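PDB 2HX5: 1,4-dihydroxy-2-naphthoyl-CoA hydrolase from Prochlorococcus marinus, which probably hydrolyses 1,4-dihydroxy-2-naphthoyl-CoA to 1,4-dihydroxy-2-naphthoate and CoA, a step on the way to phylloquinone (vitamin K1). Local coordinates for residues S37-L42 against D51-S56; N98-H103 against E135-W140. All coordinates share one frame; numbering follows the deposited sequence. Where two conformers were deposited one is given.

How the interactions relate
From the N terminus, after helix 5-8 and strand 9-13, the chain runs through helix 29-45, turns through the short helix 49-52 and folds back, so that interaction 1 closes a tight loop with eight residues between its segments. Interaction 2 opens only later: strand 99-108 meets helix 135-143 across 31 intervening residues, 18 of them in strands. The two contacts are thus in series, neither nested nor crossed, yet they touch in space, their centres about 12 Å apart. Trp140 lies against Leu42 and Trp38, and Phe100 reaches Trp38, so the central helix, the C-terminal helix and the antiparallel sheet share one core.

Interaction 1. Residues S37-L42 against D51-S56; sequences SWEESL and DIFPGS
Phe53 pushes its ring end-first into a hollow on the side of helix 29-45, bounded by Trp38, Glu39 and Leu42. Its leading atom, CZ, comes 3.7 Å from Glu39 CG, while CE1 lies 3.8 Å from Trp38 CZ3 on one flank and CE2 lies 4.0 Å from Leu42 CD1 on the other. With Trp38 it makes an offset edge-to-face pair: the Phe53 edge points at the face of the indole's six-membered ring, the planes at 73° and the centroids 5.4 Å apart. Trp38 can serve as that wall because its CG is anti to the backbone N (chi1 169°), which carries the indole over Leu42, whose CD1 rests against one of its faces. In the conformer given, Ile52 adds a second, smaller bump, its CD1 4.1 Å from Leu42 CD1. This is the hot-dog fold of the 4-hydroxybenzoyl-CoA thioesterase family, and the helix receiving Phe53 is the long central one, the sausage in the bun of sheet. No hydrogen bond joins the segments. A glycine in place of Phe53 would probably open a gap between Trp38 and Leu42 and take from the indole the edge that Phe53 turns to its face. Glu39 offers only its aliphatic part to the ring; its carboxylate is occupied by Phe16 N of the second subunit, His35 and a bound 2-ethoxyethanol, probably from the crystallisation liquor. Phe53 also meets the ring of Phe16 of that subunit, placing the hollow beside the subunit interface. Just past Phe53 the chain turns, Ser56 OG donating a hydrogen bond of 2.9 Å to Phe53 O.

Interaction 2. Residues N98-H103 against E135-W140; sequences NSFQVH and EGIDRW
Phe100 and Val102, two residues apart on strand 99-108, both point toward helix 135-143 and meet Ile137 and Trp140. Every direct contact is apolar. Phe100 spreads its ring across the pair: CE1 lies 3.9 Å from Ile137 CG2, and on the other flank CE2 lies 4.1 Å from Trp140 CZ3. Val102 meets the indole at its edge, near the ring plane, with CG2 3.9 Å from Trp140 CH2. With chi1 at 175°, Trp140 swings its indole opposite its own backbone N, and the six-membered ring reaches the strand. The segment axes pass 10.8 Å apart at 49°, a helix lying obliquely over one face of the antiparallel sheet in this hot-dog domain.

Polar interactions stay outside the seam. Trp140 NE1 is hydrogen-bonded to Ser41 of helix 29-45, while Asp138 forms a salt bridge with Arg94 of the neighbouring strand. On the exposed side of the helix Arg139 holds Glu135 side-on, NE to OE1 at 2.9 Å and NH2 to OE2 at 3.1 Å, both nearly straight. With no hydrogen bond or salt bridge across it, the contact depends on the fit of buried hydrocarbon surfaces, while charged side chains are paired around the helix.

Interaction 1. Residues S37-L42 against D51-S56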
loop_
_atom_site.group_PDB
_atom_site.type_symbol
_atom_site.label_atom_id
_atom_site.label_comp_id
_atom_site.label_asym_id
_atom_site.label_seq_id
_atom_site.Cartn_x
_atom_site.Cartn_y
_atom_site.Cartn_z
ATOM N N SER A 37 4.014 -7.690 -12.211
ATOM C CA SER A 37 4.327 -8.788 -13.144
ATOM C C SER A 37 4.523 -8.317 -14.572
ATOM O O SER A 37 5.281 -8.908 -15.330
ATOM C CB SER A 37 3.283 -9.905 -13.090
ATOM O OG SER A 37 2.094 -9.576 -13.798
ATOM N N TRP A 38 3.810 -7.260 -14.954
ATOM C CA TRP A 38 3.994 -6.640 -16.259
ATOM C C TRP A 38 5.426 -6.049 -16.348
ATOM O O TRP A 38 6.163 -6.278 -17.305
ATOM C CB TRP A 38 2.933 -5.574 -16.487
ATOM C CG TRP A 38 3.195 -4.700 -17.694
ATOM C CD1 TRP A 38 3.360 -5.107 -18.963
ATOM C CD2 TRP A 38 3.279 -3.276 -17.700
ATOM N NE1 TRP A 38 3.535 -4.020 -19.796
ATOM C CE2 TRP A 38 3.496 -2.875 -19.040
ATOM C CE3 TRP A 38 3.179 -2.294 -16.710
ATOM C CZ2 TRP A 38 3.672 -1.503 -19.407
ATOM C CZ3 TRP A 38 3.278 -0.971 -17.081
ATOM C CH2 TRP A 38 3.542 -0.587 -18.410
ATOM N N GLU A 39 5.833 -5.319 -15.301
ATOM C CA GLU A 39 7.205 -4.804 -15.255
ATOM C C GLU A 39 8.207 -5.957 -15.332
ATOM O O GLU A 39 9.213 -5.879 -16.033
ATOM C CB GLU A 39 7.418 -3.999 -13.964
ATOM C CG GLU A 39 6.541 -2.777 -13.849
ATOM C CD GLU A 39 6.640 -2.117 -12.480
ATOM O OE1 GLU A 39 7.715 -1.523 -12.190
ATOM O OE2 GLU A 39 5.636 -2.221 -11.737
ATOM N N GLU A 40 7.981 -7.018 -14.549
ATOM C CA GLU A 40 8.847 -8.221 -14.566
ATOM C C GLU A 40 8.927 -8.857 -15.939
ATOM O O GLU A 40 10.007 -9.299 -16.384
ATOM C CB GLU A 40 8.383 -9.276 -13.554
ATOM C CG GLU A 40 9.380 -10.351 -13.366
ATOM C CD GLU A 40 8.944 -11.402 -12.353
ATOM O OE1 GLU A 40 7.893 -11.237 -11.705
ATOM O OE2 GLU A 40 9.655 -12.438 -12.240
ATOM N N SER A 41 7.793 -8.894 -16.624
ATOM C CA SER A 41 7.767 -9.432 -17.977
ATOM C C SER A 41 8.600 -8.657 -18.986
ATOM O O SER A 41 9.358 -9.203 -19.749
ATOM C CB SER A 41 6.314 -9.509 -18.434
ATOM O OG SER A 41 6.224 -10.154 -19.711
ATOM N N LEU A 42 8.491 -7.336 -18.898
ATOM C CA LEU A 42 9.254 -6.491 -19.777
ATOM C C LEU A 42 10.749 -6.688 -19.511
ATOM O O LEU A 42 11.529 -6.811 -20.463
ATOM C CB LEU A 42 8.888 -5.019 -19.579
ATOM C CG LEU A 42 7.425 -4.612 -19.893
ATOM C CD1 LEU A 42 7.256 -3.114 -19.514
ATOM C CD2 LEU A 42 7.072 -4.905 -21.340
ATOM N N ASP A 51 14.349 3.079 -20.204
ATOM C CA ASP A 51 13.699 3.483 -21.441
ATOM C C ASP A 51 12.194 3.615 -21.375
ATOM O O ASP A 51 11.565 4.206 -22.258
ATOM C CB ASP A 51 14.030 2.455 -22.526
ATOM C CG ASP A 51 15.516 2.400 -22.859
ATOM O OD1 ASP A 51 16.235 3.446 -22.733
ATOM O OD2 ASP A 51 15.976 1.303 -23.242
ATOM N N ILE A 52 11.583 3.053 -20.340
ATOM C CA ILE A 52 10.108 3.000 -20.269
ATOM C C ILE A 52 9.510 3.750 -19.087
ATOM O O ILE A 52 8.498 4.439 -19.243
ATOM C CB ILE A 52 9.564 1.519 -20.305
ATOM C CG1 ILE A 52 10.147 0.769 -21.520
ATOM C CG2 ILE A 52 7.989 1.491 -20.266
ATOM C CD1 ILE A 52 9.887 -0.727 -21.554
ATOM N N PHE A 53 10.117 3.620 -17.909
ATOM C CA PHE A 53 9.499 4.111 -16.666
ATOM C C PHE A 53 10.218 5.340 -16.164
ATOM O O PHE A 53 11.420 5.334 -16.003
ATOM C CB PHE A 53 9.501 3.018 -15.558
ATOM C CG PHE A 53 8.606 1.850 -15.889
ATOM C CD1 PHE A 53 7.230 1.907 -15.695
ATOM C CD2 PHE A 53 9.150 0.705 -16.466
ATOM C CE1 PHE A 53 6.408 0.818 -16.045
ATOM C CE2 PHE A 53 8.322 -0.383 -16.791
ATOM C CZ PHE A 53 6.973 -0.308 -16.611
ATOM N N PRO A 54 9.448 6.407 -15.865
ATOM C CA PRO A 54 10.092 7.517 -15.186
ATOM C C PRO A 54 10.561 7.062 -13.783
ATOM O O PRO A 54 10.090 6.039 -13.220
ATOM C CB PRO A 54 8.979 8.567 -15.085
ATOM C CG PRO A 54 7.794 8.013 -15.600
ATOM C CD PRO A 54 8.012 6.632 -16.110
ATOM N N GLY A 55 11.478 7.845 -13.235
ATOM C CA GLY A 55 12.027 7.580 -11.905
ATOM C C GLY A 55 13.209 6.616 -11.895
ATOM O O GLY A 55 13.677 6.220 -10.815
ATOM N N SER A 56 13.691 6.218 -13.074
ATOM C CA SER A 56 14.692 5.167 -13.152
ATOM C C SER A 56 16.053 5.801 -12.987
ATOM O O SER A 56 16.252 6.968 -13.288
ATOM C CB SER A 56 14.598 4.413 -14.488
ATOM O OG SER A 56 13.368 3.682 -14.646
#

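Interaction 2. Residues N98-H103 against E135-W140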
loop_
_atom_site.group_PDB
_atom_site.type_symbol
_atom_site.label_atom_id
_atom_site.label_comp_id
_atom_site.label_asym_id
_atom_site.label_seq_id
_atom_site.Cartn_x
_atom_site.Cartn_y
_atom_site.Cartn_z
ATOM N N ASN A 98 -1.748 2.623 -30.804
ATOM C CA ASN A 98 -1.601 3.478 -29.622
ATOM C C ASN A 98 -2.002 2.848 -28.293
ATOM O O ASN A 98 -2.031 3.529 -27.274
ATOM C CB ASN A 98 -2.507 4.695 -29.769
ATOM C CG ASN A 98 -2.249 5.491 -31.048
ATOM O OD1 ASN A 98 -1.188 5.397 -31.681
ATOM N ND2 ASN A 98 -3.235 6.289 -31.423
ATOM N N SER A 99 -2.328 1.560 -28.266
ATOM C CA SER A 99 -2.919 0.990 -27.062
ATOM C C SER A 99 -2.729 -0.515 -27.021
ATOM O O SER A 99 -2.714 -1.204 -28.058
ATOM C CB SER A 99 -4.407 1.322 -27.062
ATOM O OG SER A 99 -5.138 0.776 -25.986
ATOM N N PHE A 100 -2.700 -1.042 -25.803
ATOM C CA PHE A 100 -2.613 -2.466 -25.572
ATOM C C PHE A 100 -3.299 -2.811 -24.240
ATOM O O PHE A 100 -3.523 -1.924 -23.384
ATOM C CB PHE A 100 -1.160 -2.973 -25.609
ATOM C CG PHE A 100 -0.320 -2.566 -24.437
ATOM C CD1 PHE A 100 0.287 -1.323 -24.399
ATOM C CD2 PHE A 100 -0.145 -3.427 -23.362
ATOM C CE1 PHE A 100 1.039 -0.917 -23.322
ATOM C CE2 PHE A 100 0.614 -3.030 -22.269
ATOM C CZ PHE A 100 1.208 -1.759 -22.272
ATOM N N GLN A 101 -3.627 -4.070 -24.073
ATOM C CA GLN A 101 -4.067 -4.564 -22.756
ATOM C C GLN A 101 -3.326 -5.857 -22.443
ATOM O O GLN A 101 -2.717 -6.468 -23.313
ATOM C CB GLN A 101 -5.576 -4.679 -22.722
ATOM C CG GLN A 101 -6.163 -5.605 -23.661
ATOM C CD GLN A 101 -7.692 -5.511 -23.715
ATOM O OE1 GLN A 101 -8.336 -4.486 -23.340
ATOM N NE2 GLN A 101 -8.271 -6.586 -24.128
ATOM N N VAL A 102 -3.304 -6.176 -21.148
ATOM C CA VAL A 102 -2.721 -7.383 -20.622
ATOM C C VAL A 102 -3.752 -8.062 -19.757
ATOM O O VAL A 102 -4.305 -7.425 -18.879
ATOM C CB VAL A 102 -1.416 -7.135 -19.823
ATOM C CG1 VAL A 102 -0.790 -8.442 -19.476
ATOM C CG2 VAL A 102 -0.451 -6.198 -20.622
ATOM N N HIS A 103 -3.937 -9.351 -20.007
ATOM C CA HIS A 103 -4.765 -10.220 -19.196
ATOM C C HIS A 103 -3.836 -11.016 -18.273
ATOM O O HIS A 103 -2.771 -11.512 -18.713
ATOM C CB HIS A 103 -5.610 -11.148 -20.074
ATOM C CG HIS A 103 -6.542 -12.030 -19.325
ATOM N ND1 HIS A 103 -6.157 -13.286 -18.923
ATOM C CD2 HIS A 103 -7.855 -11.888 -18.978
ATOM C CE1 HIS A 103 -7.189 -13.888 -18.351
ATOM N NE2 HIS A 103 -8.230 -13.055 -18.369
ATOM N N GLU A 135 8.796 1.706 -29.105
ATOM C CA GLU A 135 9.286 0.596 -29.905
ATOM C C GLU A 135 9.522 -0.662 -29.068
ATOM O O GLU A 135 9.253 -1.727 -29.552
ATOM C CB GLU A 135 10.576 0.980 -30.628
ATOM C CG GLU A 135 11.784 1.203 -29.697
ATOM C CD GLU A 135 12.639 -0.078 -29.510
ATOM O OE1 GLU A 135 12.517 -1.000 -30.354
ATOM O OE2 GLU A 135 13.405 -0.152 -28.516
ATOM N N GLY A 136 10.037 -0.539 -27.851
ATOM C CA GLY A 136 10.305 -1.709 -27.018
ATOM C C GLY A 136 9.039 -2.423 -26.629
ATOM O O GLY A 136 8.993 -3.652 -26.586
ATOM N N ILE A 137 7.988 -1.664 -26.304
ATOM C CA ILE A 137 6.686 -2.245 -25.980
ATOM C C ILE A 137 6.114 -2.947 -27.208
ATOM O O ILE A 137 5.601 -4.072 -27.135
ATOM C CB ILE A 137 5.708 -1.148 -25.451
ATOM C CG1 ILE A 137 6.223 -0.573 -24.120
ATOM C CG2 ILE A 137 4.299 -1.664 -25.363
ATOM C CD1 ILE A 137 6.164 -1.556 -22.976
ATOM N N ASP A 138 6.299 -2.359 -28.408
ATOM C CA ASP A 138 5.868 -3.008 -29.623
ATOM C C ASP A 138 6.623 -4.316 -29.878
ATOM O O ASP A 138 6.027 -5.304 -30.257
ATOM C CB ASP A 138 6.040 -2.077 -30.802
ATOM C CG ASP A 138 4.719 -1.522 -31.317
ATOM O OD1 ASP A 138 3.636 -2.039 -30.950
ATOM O OD2 ASP A 138 4.781 -0.557 -32.121
ATOM N N ARG A 139 7.931 -4.347 -29.629
ATOM C CA ARG A 139 8.679 -5.617 -29.722
ATOM C C ARG A 139 8.203 -6.720 -28.773
ATOM O O ARG A 139 8.078 -7.901 -29.173
ATOM C CB ARG A 139 10.158 -5.352 -29.490
ATOM C CG ARG A 139 10.837 -4.676 -30.665
ATOM C CD ARG A 139 12.347 -4.682 -30.532
ATOM N NE ARG A 139 12.843 -3.731 -29.551
ATOM C CZ ARG A 139 13.513 -4.040 -28.444
ATOM N NH1 ARG A 139 13.759 -5.309 -28.112
ATOM N NH2 ARG A 139 13.925 -3.045 -27.653
ATOM N N TRP A 140 7.947 -6.339 -27.526
ATOM C CA TRP A 140 7.399 -7.223 -26.544
ATOM C C TRP A 140 6.030 -7.758 -26.940
ATOM O O TRP A 140 5.785 -8.941 -26.800
ATOM C CB TRP A 140 7.388 -6.499 -25.209
ATOM C CG TRP A 140 6.728 -7.237 -24.067
ATOM C CD1 TRP A 140 7.262 -8.230 -23.268
ATOM C CD2 TRP A 140 5.432 -6.957 -23.527
ATOM N NE1 TRP A 140 6.345 -8.599 -22.311
ATOM C CE2 TRP A 140 5.230 -7.819 -22.442
ATOM C CE3 TRP A 140 4.431 -6.026 -23.853
ATOM C CZ2 TRP A 140 4.044 -7.807 -21.694
ATOM C CZ3 TRP A 140 3.307 -5.993 -23.123
ATOM C CH2 TRP A 140 3.098 -6.879 -22.064
#